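Local coordinates for protein ElaA (Pseudomonas aeruginosa, PDB 1XEB) that probably transfers an acyl group, most likely acetyl, from acyl-CoA to an amine nitrogen, at residues G74-G79 against L109-Y114; L115-H120 against I145-A150. One frame throughout, in Å; residues are numbered along the deposited sequence.

Contact 1: residues G74-G79 against L109-Y114; sequences GQVVIG and LDTPVY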
loop_
_atom_site.group_PDB
_atom_site.type_symbol
_atom_site.label_atom_id
_atom_site.label_comp_id
_atom_site.label_asym_id
_atom_site.label_seq_id
_atom_site.Cartn_x
_atom_site.Cartn_y
_atom_site.Cartn_z
ATOM N N GLY A 74 -9.734 11.647 -8.686
ATOM C CA GLY A 74 -10.261 12.129 -7.416
ATOM C C GLY A 74 -10.337 11.213 -6.207
ATOM O O GLY A 74 -11.176 11.420 -5.328
ATOM N N GLN A 75 -9.470 10.209 -6.148
ATOM C CA GLN A 75 -9.440 9.289 -5.017
ATOM C C GLN A 75 -7.959 9.042 -4.673
ATOM O O GLN A 75 -7.134 8.949 -5.586
ATOM C CB GLN A 75 -10.093 7.945 -5.384
ATOM C CG GLN A 75 -11.428 8.004 -6.147
ATOM C CD GLN A 75 -12.153 6.637 -6.195
ATOM O OE1 GLN A 75 -13.013 6.334 -5.339
ATOM N NE2 GLN A 75 -11.802 5.806 -7.184
ATOM N N VAL A 76 -7.603 8.979 -3.388
ATOM C CA VAL A 76 -6.214 8.676 -3.063
ATOM C C VAL A 76 -6.203 7.152 -3.125
ATOM O O VAL A 76 -7.087 6.512 -2.572
ATOM C CB VAL A 76 -5.766 9.153 -1.629
ATOM C CG1 VAL A 76 -6.333 10.533 -1.312
ATOM C CG2 VAL A 76 -6.162 8.151 -0.580
ATOM N N VAL A 77 -5.239 6.571 -3.829
ATOM C CA VAL A 77 -5.183 5.122 -3.951
ATOM C C VAL A 77 -4.097 4.509 -3.086
ATOM O O VAL A 77 -2.924 4.876 -3.183
ATOM C CB VAL A 77 -4.963 4.685 -5.427
ATOM C CG1 VAL A 77 -4.874 3.158 -5.529
ATOM C CG2 VAL A 77 -6.103 5.186 -6.290
ATOM N N ILE A 78 -4.509 3.577 -2.232
ATOM C CA ILE A 78 -3.605 2.863 -1.329
ATOM C C ILE A 78 -3.350 1.496 -1.962
ATOM O O ILE A 78 -4.285 0.822 -2.354
ATOM C CB ILE A 78 -4.264 2.687 0.055
ATOM C CG1 ILE A 78 -4.075 3.944 0.879
ATOM C CG2 ILE A 78 -3.699 1.490 0.775
ATOM C CD1 ILE A 78 -4.895 3.928 2.143
ATOM N N GLY A 79 -2.091 1.089 -2.065
ATOM C CA GLY A 79 -1.788 -0.194 -2.664
ATOM C C GLY A 79 -0.431 -0.715 -2.237
ATOM O O GLY A 79 0.254 -0.086 -1.426
ATOM N N LEU A 109 -6.407 16.119 2.404
ATOM C CA LEU A 109 -7.537 16.297 3.303
ATOM C C LEU A 109 -8.883 16.165 2.601
ATOM O O LEU A 109 -9.089 16.705 1.511
ATOM C CB LEU A 109 -7.454 17.659 3.986
ATOM C CG LEU A 109 -8.622 17.948 4.937
ATOM C CD1 LEU A 109 -8.602 16.953 6.091
ATOM C CD2 LEU A 109 -8.521 19.377 5.461
ATOM N N ASP A 110 -9.788 15.420 3.231
ATOM C CA ASP A 110 -11.133 15.205 2.710
ATOM C C ASP A 110 -11.234 14.535 1.349
ATOM O O ASP A 110 -12.263 14.652 0.679
ATOM C CB ASP A 110 -11.906 16.525 2.674
ATOM C CG ASP A 110 -12.242 17.041 4.061
ATOM O OD1 ASP A 110 -12.751 18.178 4.163
ATOM O OD2 ASP A 110 -11.999 16.313 5.050
ATOM N N THR A 111 -10.178 13.848 0.925
ATOM C CA THR A 111 -10.226 13.137 -0.347
ATOM C C THR A 111 -10.471 11.676 0.002
ATOM O O THR A 111 -9.730 11.093 0.796
ATOM C CB THR A 111 -8.901 13.239 -1.104
ATOM O OG1 THR A 111 -8.560 14.619 -1.282
ATOM C CG2 THR A 111 -9.012 12.556 -2.456
ATOM N N PRO A 112 -11.525 11.067 -0.563
ATOM C CA PRO A 112 -11.794 9.665 -0.253
ATOM C C PRO A 112 -10.646 8.756 -0.669
ATOM O O PRO A 112 -9.949 9.034 -1.637
ATOM C CB PRO A 112 -13.090 9.380 -1.014
ATOM C CG PRO A 112 -13.067 10.354 -2.107
ATOM C CD PRO A 112 -12.556 11.603 -1.459
ATOM N N VAL A 113 -10.469 7.669 0.082
ATOM C CA VAL A 113 -9.406 6.703 -0.160
ATOM C C VAL A 113 -9.915 5.424 -0.831
ATOM O O VAL A 113 -10.956 4.870 -0.445
ATOM C CB VAL A 113 -8.696 6.332 1.178
ATOM C CG1 VAL A 113 -7.565 5.354 0.908
ATOM C CG2 VAL A 113 -8.136 7.592 1.842
ATOM N N TYR A 114 -9.172 4.949 -1.828
ATOM C CA TYR A 114 -9.566 3.746 -2.548
ATOM C C TYR A 114 -8.481 2.676 -2.547
ATOM O O TYR A 114 -7.293 2.972 -2.624
ATOM C CB TYR A 114 -9.972 4.101 -3.994
ATOM C CG TYR A 114 -10.307 2.906 -4.865
ATOM C CD1 TYR A 114 -9.300 2.126 -5.440
ATOM C CD2 TYR A 114 -11.621 2.515 -5.057
ATOM C CE1 TYR A 114 -9.601 0.982 -6.181
ATOM C CE2 TYR A 114 -11.936 1.377 -5.790
ATOM C CZ TYR A 114 -10.925 0.609 -6.350
ATOM O OH TYR A 114 -11.236 -0.549 -7.056
#

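Contact 2: residues L115-H120 against I145-A150; sequences LSAQAH and IGMRRA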
loop_
_atom_site.group_PDB
_atom_site.type_symbol
_atom_site.label_atom_id
_atom_site.label_comp_id
_atom_site.label_asym_id
_atom_site.label_seq_id
_atom_site.Cartn_x
_atom_site.Cartn_y
_atom_site.Cartn_z
ATOM N N LEU A 115 -8.908 1.422 -2.445
ATOM C CA LEU A 115 -7.970 0.312 -2.475
ATOM C C LEU A 115 -8.640 -0.880 -3.110
ATOM O O LEU A 115 -9.873 -0.981 -3.141
ATOM C CB LEU A 115 -7.461 -0.040 -1.061
ATOM C CG LEU A 115 -8.428 -0.510 0.046
ATOM C CD1 LEU A 115 -8.943 -1.900 -0.226
ATOM C CD2 LEU A 115 -7.683 -0.521 1.369
ATOM N N SER A 116 -7.800 -1.761 -3.640
ATOM C CA SER A 116 -8.223 -2.987 -4.285
ATOM C C SER A 116 -7.897 -4.057 -3.263
ATOM O O SER A 116 -6.730 -4.413 -3.069
ATOM C CB SER A 116 -7.414 -3.203 -5.556
ATOM O OG SER A 116 -7.643 -4.488 -6.084
ATOM N N ALA A 117 -8.939 -4.552 -2.604
ATOM C CA ALA A 117 -8.804 -5.556 -1.550
ATOM C C ALA A 117 -9.071 -6.973 -2.013
ATOM O O ALA A 117 -9.888 -7.199 -2.900
ATOM C CB ALA A 117 -9.754 -5.217 -0.407
ATOM N N GLN A 118 -8.389 -7.936 -1.405
ATOM C CA GLN A 118 -8.644 -9.314 -1.766
ATOM C C GLN A 118 -10.093 -9.618 -1.363
ATOM O O GLN A 118 -10.539 -9.289 -0.265
ATOM C CB GLN A 118 -7.675 -10.256 -1.053
ATOM C CG GLN A 118 -6.216 -9.963 -1.336
ATOM C CD GLN A 118 -5.337 -11.208 -1.250
ATOM O OE1 GLN A 118 -5.607 -12.124 -0.459
ATOM N NE2 GLN A 118 -4.272 -11.241 -2.062
ATOM N N ALA A 119 -10.830 -10.224 -2.279
ATOM C CA ALA A 119 -12.225 -10.564 -2.065
ATOM C C ALA A 119 -12.570 -10.964 -0.637
ATOM O O ALA A 119 -13.543 -10.458 -0.077
ATOM C CB ALA A 119 -12.627 -11.669 -3.022
ATOM N N HIS A 120 -11.774 -11.852 -0.039
ATOM C CA HIS A 120 -12.069 -12.317 1.313
ATOM C C HIS A 120 -11.868 -11.331 2.472
ATOM O O HIS A 120 -12.787 -11.141 3.275
ATOM C CB HIS A 120 -11.328 -13.640 1.614
ATOM C CG HIS A 120 -9.841 -13.506 1.732
ATOM N ND1 HIS A 120 -8.986 -13.744 0.677
ATOM C CD2 HIS A 120 -9.056 -13.157 2.780
ATOM C CE1 HIS A 120 -7.740 -13.549 1.070
ATOM N NE2 HIS A 120 -7.755 -13.191 2.341
ATOM N N ILE A 145 -11.751 -6.956 -4.867
ATOM C CA ILE A 145 -12.930 -6.127 -4.922
ATOM C C ILE A 145 -12.499 -4.723 -4.528
ATOM O O ILE A 145 -11.798 -4.535 -3.550
ATOM C CB ILE A 145 -14.011 -6.694 -3.952
ATOM C CG1 ILE A 145 -15.293 -5.882 -4.035
ATOM C CG2 ILE A 145 -13.485 -6.704 -2.523
ATOM C CD1 ILE A 145 -16.453 -6.574 -3.326
ATOM N N GLY A 146 -12.896 -3.737 -5.315
ATOM C CA GLY A 146 -12.517 -2.379 -5.003
ATOM C C GLY A 146 -13.397 -1.800 -3.923
ATOM O O GLY A 146 -14.619 -1.923 -3.967
HETATM N N MSE A 147 -12.766 -1.140 -2.959
HETATM C CA MSE A 147 -13.474 -0.539 -1.846
HETATM C C MSE A 147 -12.995 0.881 -1.641
HETATM O O MSE A 147 -11.814 1.178 -1.850
HETATM C CB MSE A 147 -13.213 -1.351 -0.571
HETATM C CG MSE A 147 -13.454 -2.845 -0.733
HETATM SE SE MSE A 147 -13.194 -3.873 0.902
HETATM C CE MSE A 147 -14.856 -3.379 1.774
ATOM N N ARG A 148 -13.905 1.766 -1.245
ATOM C CA ARG A 148 -13.519 3.143 -0.979
ATOM C C ARG A 148 -14.044 3.571 0.377
ATOM O O ARG A 148 -15.083 3.102 0.835
ATOM C CB ARG A 148 -14.026 4.101 -2.064
ATOM C CG ARG A 148 -15.517 4.282 -2.089
ATOM C CD ARG A 148 -15.892 5.717 -1.800
ATOM N NE ARG A 148 -15.317 6.642 -2.763
ATOM C CZ ARG A 148 -15.645 7.929 -2.845
ATOM N NH1 ARG A 148 -15.063 8.712 -3.750
ATOM N NH2 ARG A 148 -16.567 8.430 -2.030
ATOM N N ARG A 149 -13.305 4.471 1.010
ATOM C CA ARG A 149 -13.640 4.965 2.321
ATOM C C ARG A 149 -14.015 6.436 2.309
ATOM O O ARG A 149 -13.256 7.265 1.819
ATOM C CB ARG A 149 -12.446 4.740 3.253
ATOM C CG ARG A 149 -12.591 5.340 4.634
ATOM C CD ARG A 149 -11.330 5.076 5.436
ATOM N NE ARG A 149 -11.542 5.267 6.865
ATOM C CZ ARG A 149 -11.364 6.413 7.503
ATOM N NH1 ARG A 149 -11.593 6.475 8.805
ATOM N NH2 ARG A 149 -10.938 7.485 6.845
ATOM N N ALA A 150 -15.193 6.733 2.859
ATOM C CA ALA A 150 -15.734 8.089 2.993
ATOM C C ALA A 150 -15.519 8.996 1.790
ATOM O O ALA A 150 -14.782 10.003 1.951
ATOM C CB ALA A 150 -15.163 8.753 4.244
ATOM O OXT ALA A 150 -16.098 8.691 0.715
#

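Contact 1: residues G74-G79 against L109-Y114
The carboxamide of Gln75 lies beside the ring of Tyr114, the two planes turned 43° from each other. The amide nitrogen does the touching: Gln75 NE2 sits 3.9 Å from Tyr114 CD2, approaching obliquely near the CG end of the ring, while CD and OE1 rest against Tyr114 CB. An extended Gln75 chain beyond CG (chi2 -167°) carries CD across to the tyrosine, and OE1 also has a weak hydrogen bond to Arg148 NE. Beyond CB the phenol leads away from 74-79, and Val133 and Thr134 pack against it.

The backbones pair as parallel strands, in the register Val76 with Val113 and Val77 with Tyr114. Val76 makes two of the bonds to 109-114, its N giving to Pro112 O at 2.9 Å, in the carbonyl plane, and its O accepting from Tyr114 N at 2.7 Å. Ile78 N then binds Tyr114 O at 2.9 Å. This pairing closes a right-handed beta-alpha-beta crossover of the GNAT fold, with helix 92-108 as the connection.

That helix covers the face bearing Val76, Ile78 and Val113, where Ala100 and Ala104 meet the aliphatic branches. Ile78 CD1 meets Val113 CG1, and Val76 CG1 lies 3.5 Å from Thr111 CG2. With its methyl on the valine, Thr111 makes a hydrogen bond through OG1 with Trp108 O, at the end of helix 92-108.

Contact 2: residues L115-H120 against I145-A150
With chi1 at -51°, Met147, a selenomethionine, has CG anti to its carbonyl carbon, and the bend at chi3 (76°) turns CE aside, while SE stays 3.9 Å from Ala117 CB. Ile145 CG2 stands between its own backbone N and carbonyl carbon; from there it faces Ala117 O at 3.7 Å and reaches Ala119 CA just past the strand end. Leu115 adds a looser contact, CD1 to Met147 CB.

Four main-chain bonds join the strands in two antiparallel hydrogen-bonded pairs. In the first, Leu115 N gives to Met147 O and Met147 N to Leu115 O, the latter at 2.9 Å and nearly straight. The second, Ala117 with Ile145, is less regular: Ile145 N binds Ala117 O at 2.7 Å, whereas Ala117 N stands 37° out of the plane of the Ile145 carbonyl. Between them Ser116 and Gly146 form a non-hydrogen-bonded pair, their CA atoms 4.4 Å apart.

Such pairing of 113-118 with 142-149 belongs to the C-terminal half of the GNAT sheet. The side chains of Leu115, Ala117, Ile145 and Met147 share one face; Gln122 and Tyr125 of helix 122-126 pack over it, and Phe130 and Ala132 come from the adjoining strand 130-132. On the other face, Ser116 OG is hydrogen-bonded to Tyr137 OH and Glu139 OE2. Farther along, Arg148 NH2 forms a salt bridge with Ala150 OXT.

In the fold
Strand 113-118 serves both contacts: its 113-114 part pairs with 76-83 in contact 1, and its 115-117 part with 142-149 in contact 2. One pairing is parallel, its strands connected by helix 92-108; the other is antiparallel. Both are held by backbone bonds and apolar side chains, but contact 1, only partly buried, adds the partly exposed amide-ring pair at Gln75 and Tyr114, while contact 2 is buried. They also touch directly: Val113 O probably accepts a hydrogen bond from Arg149 N, continuing the ladder of contact 2 back into contact 1, and Tyr114 OH packs on Gly146 CA.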